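Local coordinates for protein endo-1,3-beta-glucanase (Streptomyces sioyaensis, PDB 3DGT) that probably hydrolyses internal beta-1,3 linkages of glucans through this family 16 glycoside hydrolase catalytic domain, at residues T47-S52 / G118-F123; L68-R73 / W80-I85. All blocks are in the same frame, centred on the assembly; numbering follows the deposited sequence.

Overall arrangement
Both contacts belong to the curved beta-sandwich of the family 16 catalytic domain, and their centres lie about 10 Å apart. Contact 2 is the buried one: a hairpin of strands 68-74 and 80-87, paired by backbone bonds at its turn end and packed by apolar side chains along the rest. Contact 1 is smaller and only partly buried, a loop residue resting on a tryptophan of strand 119-127, with no hydrogen bond across it. The two meet where Ser52 runs beside strand 80-87 and where Tyr119 touches Pro72. The bound magnesium ion lies about 8 Å from the side chain of Leu68, at the contact 2 side.

Contact 1: residues T47-S52 / G118-F123; sequences TGEVES and GYWPAF
An ST turn at Thr47, in the loop ahead of strand 52-53, sets its side chain against the indole of Trp120 near the start of strand 119-127. Thr47 CG2 comes within 3.6 Å of Trp120 CH2, approaching the six-membered ring obliquely, and Thr47 CB lies equally near CZ3. With OG1 of Thr47 between its backbone N and carbonyl carbon (chi1 65°), the hydroxyl turns back to its own loop. There Thr47 OG1 accepts from Glu49 N at 3.0 Å and donates to Glu49 OE1 at 2.6 Å, on the lone pair facing away from the other carboxylate oxygen. Glu49 OE1 in turn lies 4.3 Å from Trp120 CZ3. With an alanine at Thr47, Glu49 N and OE1 would probably be left without this hydroxyl partner, and a gap would open beside the indole where the methyl packed. Trp120 has further partners: NE1 bonds to Glu147 OE2, within a stretch matching the family 16 catalytic signature, and Phe248 meets the ring edge-to-face. Thr47 thus spends its hydroxyl within its own loop and offers the indole mainly carbon, so that van der Waals packing carries the contact.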
# COMPACT_ATOMS: atom_id res chain seq x y z
N THR A 47 8.30 7.73 -9.31
CA THR A 47 7.58 6.89 -10.27
C THR A 47 7.18 7.59 -11.56
O THR A 47 6.62 6.96 -12.46
CB THR A 47 6.25 6.40 -9.69
OG1 THR A 47 5.41 7.55 -9.48
CG2 THR A 47 6.44 5.67 -8.38
N GLY A 48 7.39 8.90 -11.62
CA GLY A 48 6.89 9.71 -12.74
C GLY A 48 5.42 10.07 -12.65
O GLY A 48 4.88 10.69 -13.58
N GLU A 49 4.76 9.69 -11.55
CA GLU A 49 3.36 10.05 -11.37
C GLU A 49 3.17 11.56 -11.38
O GLU A 49 4.08 12.32 -11.02
CB GLU A 49 2.79 9.44 -10.09
CG GLU A 49 3.41 9.94 -8.80
CD GLU A 49 3.13 9.02 -7.64
OE1 GLU A 49 3.61 7.87 -7.68
OE2 GLU A 49 2.43 9.43 -6.68
N VAL A 50 1.98 12.00 -11.80
CA VAL A 50 1.79 13.41 -12.15
C VAL A 50 1.01 14.27 -11.14
O VAL A 50 0.92 15.49 -11.30
CB VAL A 50 1.14 13.58 -13.55
CG1 VAL A 50 1.99 12.88 -14.62
CG2 VAL A 50 -0.29 13.06 -13.55
N GLU A 51 0.45 13.65 -10.11
CA GLU A 51 -0.35 14.40 -9.16
C GLU A 51 0.53 15.10 -8.13
O GLU A 51 1.69 14.72 -7.92
CB GLU A 51 -1.33 13.47 -8.43
CG GLU A 51 -0.75 12.76 -7.19
CD GLU A 51 0.34 11.75 -7.50
OE1 GLU A 51 0.27 11.10 -8.57
OE2 GLU A 51 1.25 11.58 -6.65
N SER A 52 -0.05 16.11 -7.48
CA SER A 52 0.49 16.65 -6.25
C SER A 52 -0.39 16.12 -5.11
O SER A 52 -1.61 16.22 -5.16
CB SER A 52 0.47 18.17 -6.30
OG SER A 52 1.00 18.73 -5.11
N GLY A 118 -4.48 5.46 -15.62
CA GLY A 118 -3.60 6.19 -14.72
C GLY A 118 -3.84 5.95 -13.23
O GLY A 118 -2.95 6.21 -12.43
N TYR A 119 -5.01 5.45 -12.87
CA TYR A 119 -5.33 5.20 -11.45
C TYR A 119 -4.42 4.13 -10.88
O TYR A 119 -4.39 3.00 -11.36
CB TYR A 119 -6.78 4.74 -11.28
CG TYR A 119 -7.79 5.85 -11.06
CD1 TYR A 119 -8.32 6.57 -12.13
CD2 TYR A 119 -8.25 6.14 -9.78
CE1 TYR A 119 -9.27 7.58 -11.91
CE2 TYR A 119 -9.20 7.13 -9.55
CZ TYR A 119 -9.69 7.85 -10.62
OH TYR A 119 -10.62 8.83 -10.39
N TRP A 120 -3.69 4.49 -9.82
CA TRP A 120 -2.75 3.58 -9.18
C TRP A 120 -2.91 3.58 -7.66
O TRP A 120 -2.13 4.18 -6.94
CB TRP A 120 -1.32 3.96 -9.61
CG TRP A 120 -0.17 3.12 -9.10
CD1 TRP A 120 -0.22 1.95 -8.37
CD2 TRP A 120 1.21 3.36 -9.36
NE1 TRP A 120 1.05 1.49 -8.14
CE2 TRP A 120 1.95 2.33 -8.73
CE3 TRP A 120 1.91 4.37 -10.04
CZ2 TRP A 120 3.35 2.28 -8.79
CZ3 TRP A 120 3.29 4.31 -10.09
CH2 TRP A 120 3.99 3.27 -9.47
N PRO A 121 -3.95 2.90 -7.16
CA PRO A 121 -4.11 2.74 -5.71
C PRO A 121 -3.06 1.80 -5.13
O PRO A 121 -2.58 0.88 -5.82
CB PRO A 121 -5.51 2.12 -5.58
CG PRO A 121 -5.66 1.33 -6.85
CD PRO A 121 -5.03 2.20 -7.90
N ALA A 122 -2.71 2.02 -3.87
CA ALA A 122 -1.71 1.18 -3.21
C ALA A 122 -1.90 1.17 -1.70
O ALA A 122 -2.31 2.17 -1.09
CB ALA A 122 -0.30 1.61 -3.58
N PHE A 123 -1.57 0.03 -1.11
CA PHE A 123 -1.54 -0.18 0.34
C PHE A 123 -0.27 -0.97 0.57
O PHE A 123 -0.12 -2.08 0.09
CB PHE A 123 -2.78 -0.98 0.77
CG PHE A 123 -2.65 -1.68 2.11
CD1 PHE A 123 -2.29 -0.98 3.26
CD2 PHE A 123 -2.96 -3.02 2.22
CE1 PHE A 123 -2.20 -1.62 4.49
CE2 PHE A 123 -2.89 -3.68 3.45
CZ PHE A 123 -2.50 -2.98 4.58

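Contact 2: residues L68-R73 / W80-I85; sequences LLITPR and WTSGRI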
# COMPACT_ATOMS: atom_id res chain seq x y z
N LEU A 68 -12.21 5.45 5.19
CA LEU A 68 -11.38 6.50 4.61
C LEU A 68 -11.64 6.57 3.11
O LEU A 68 -11.79 5.52 2.45
CB LEU A 68 -9.91 6.16 4.83
CG LEU A 68 -8.86 7.02 4.13
CD1 LEU A 68 -8.77 8.37 4.77
CD2 LEU A 68 -7.52 6.32 4.20
N LEU A 69 -11.70 7.78 2.57
CA LEU A 69 -11.74 8.01 1.12
C LEU A 69 -10.47 8.71 0.68
O LEU A 69 -10.13 9.78 1.19
CB LEU A 69 -12.93 8.89 0.73
CG LEU A 69 -14.33 8.46 1.16
CD1 LEU A 69 -15.31 9.56 0.81
CD2 LEU A 69 -14.73 7.15 0.49
N ILE A 70 -9.75 8.10 -0.26
CA ILE A 70 -8.67 8.82 -0.93
C ILE A 70 -9.11 9.04 -2.36
O ILE A 70 -9.28 8.08 -3.12
CB ILE A 70 -7.30 8.09 -0.85
CG1 ILE A 70 -6.83 7.97 0.61
CG2 ILE A 70 -6.27 8.87 -1.67
CD1 ILE A 70 -5.54 7.17 0.81
N THR A 71 -9.33 10.30 -2.73
CA THR A 71 -9.95 10.63 -4.01
C THR A 71 -9.07 11.49 -4.91
O THR A 71 -8.79 12.63 -4.57
CB THR A 71 -11.27 11.41 -3.79
OG1 THR A 71 -12.06 10.75 -2.79
CG2 THR A 71 -12.06 11.42 -5.07
N PRO A 72 -8.63 10.95 -6.06
CA PRO A 72 -7.95 11.80 -7.06
C PRO A 72 -8.89 12.87 -7.60
O PRO A 72 -10.07 12.59 -7.85
CB PRO A 72 -7.57 10.81 -8.17
CG PRO A 72 -7.50 9.46 -7.44
CD PRO A 72 -8.65 9.53 -6.47
N ARG A 73 -8.36 14.08 -7.77
CA ARG A 73 -9.13 15.20 -8.29
C ARG A 73 -8.37 15.87 -9.42
O ARG A 73 -7.14 15.92 -9.39
CB ARG A 73 -9.38 16.24 -7.19
CG ARG A 73 -10.09 15.73 -5.95
CD ARG A 73 -11.54 15.37 -6.22
NE ARG A 73 -12.19 15.02 -4.96
CZ ARG A 73 -13.48 14.71 -4.85
NH1 ARG A 73 -14.26 14.69 -5.91
NH2 ARG A 73 -13.97 14.42 -3.66
N TRP A 80 -3.74 17.43 -11.43
CA TRP A 80 -4.16 16.32 -10.59
C TRP A 80 -3.68 16.46 -9.17
O TRP A 80 -2.52 16.82 -8.93
CB TRP A 80 -3.66 14.99 -11.16
CG TRP A 80 -4.46 14.49 -12.34
CD1 TRP A 80 -4.15 14.64 -13.66
CD2 TRP A 80 -5.69 13.76 -12.28
NE1 TRP A 80 -5.12 14.05 -14.43
CE2 TRP A 80 -6.08 13.50 -13.61
CE3 TRP A 80 -6.51 13.31 -11.23
CZ2 TRP A 80 -7.25 12.81 -13.93
CZ3 TRP A 80 -7.67 12.61 -11.54
CH2 TRP A 80 -8.03 12.36 -12.89
N THR A 81 -4.57 16.18 -8.22
CA THR A 81 -4.21 16.03 -6.81
C THR A 81 -4.71 14.69 -6.31
O THR A 81 -5.63 14.12 -6.88
CB THR A 81 -4.79 17.14 -5.90
OG1 THR A 81 -6.20 17.27 -6.12
CG2 THR A 81 -4.10 18.47 -6.18
N SER A 82 -4.08 14.17 -5.26
CA SER A 82 -4.58 12.97 -4.61
C SER A 82 -4.10 12.93 -3.17
O SER A 82 -3.64 13.95 -2.65
CB SER A 82 -4.14 11.72 -5.38
OG SER A 82 -4.90 10.60 -4.96
N GLY A 83 -4.22 11.78 -2.53
CA GLY A 83 -3.81 11.61 -1.14
C GLY A 83 -2.81 10.49 -0.97
O GLY A 83 -2.82 9.51 -1.72
N ARG A 84 -1.95 10.67 0.03
CA ARG A 84 -0.90 9.70 0.40
C ARG A 84 -0.62 9.89 1.87
O ARG A 84 -0.04 10.90 2.28
CB ARG A 84 0.38 9.95 -0.41
CG ARG A 84 1.52 8.99 -0.11
CD ARG A 84 2.70 9.28 -1.03
NE ARG A 84 3.93 8.60 -0.60
CZ ARG A 84 4.73 7.90 -1.41
NH1 ARG A 84 4.44 7.75 -2.70
NH2 ARG A 84 5.83 7.33 -0.91
N ILE A 85 -1.08 8.94 2.68
CA ILE A 85 -0.90 9.03 4.13
C ILE A 85 -0.07 7.86 4.63
O ILE A 85 -0.11 6.78 4.06
CB ILE A 85 -2.24 9.14 4.90
CG1 ILE A 85 -3.12 7.90 4.72
CG2 ILE A 85 -2.96 10.42 4.48
CD1 ILE A 85 -4.36 7.93 5.62
O HOH W 1 -6.64 18.88 -8.33
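Trp80 carries CG beside its own backbone N (chi1 -78°), which brings the indole up to the partner segment, met obliquely: Trp80 CZ3 packs on Pro72 CB at 3.8 Å, and CE3 approaches the carbonyl oxygen of Arg73 to 3.3 Å. At the other end of the hairpin, Ile85 holds CG1 between its N and carbonyl carbon (chi1 64°), sending CD1 out to meet Leu68 CD2 tip to tip at 3.8 Å. Between them, Ile70 lays CG2 on the backbone of Gly83, 3.5 Å from Gly83 O; a beta carbon at that glycine would crowd this methyl. Pro72 also brings CG up to the hydroxyl of Ser82, whose hydrogen bond goes to Val242 O on strand 236-244.

Arg73 and Thr81 form an antiparallel hydrogen-bonded pair. Arg73 N donates to Thr81 O at 2.9 Å, while Thr81 N returns a bond of 2.8 Å to Arg73 O. A water lies 2.8 Å from Thr81 OG1 and gives Arg73 O a second, weak bond. The bent Arg73 chain leads away to Ser58 O through NE, with Thr71 CG2 over the centre of one face of its guanidinium.

Backbone pairing thus fixes the register at the turn end, whereas deeper in the sandwich segments 68-73 and 80-85, which run 159° apart end to end, are joined mainly by hydrocarbon. Gly83 N is buried there with no partner in the model, probably a small polar cost of the break in the backbone pairing.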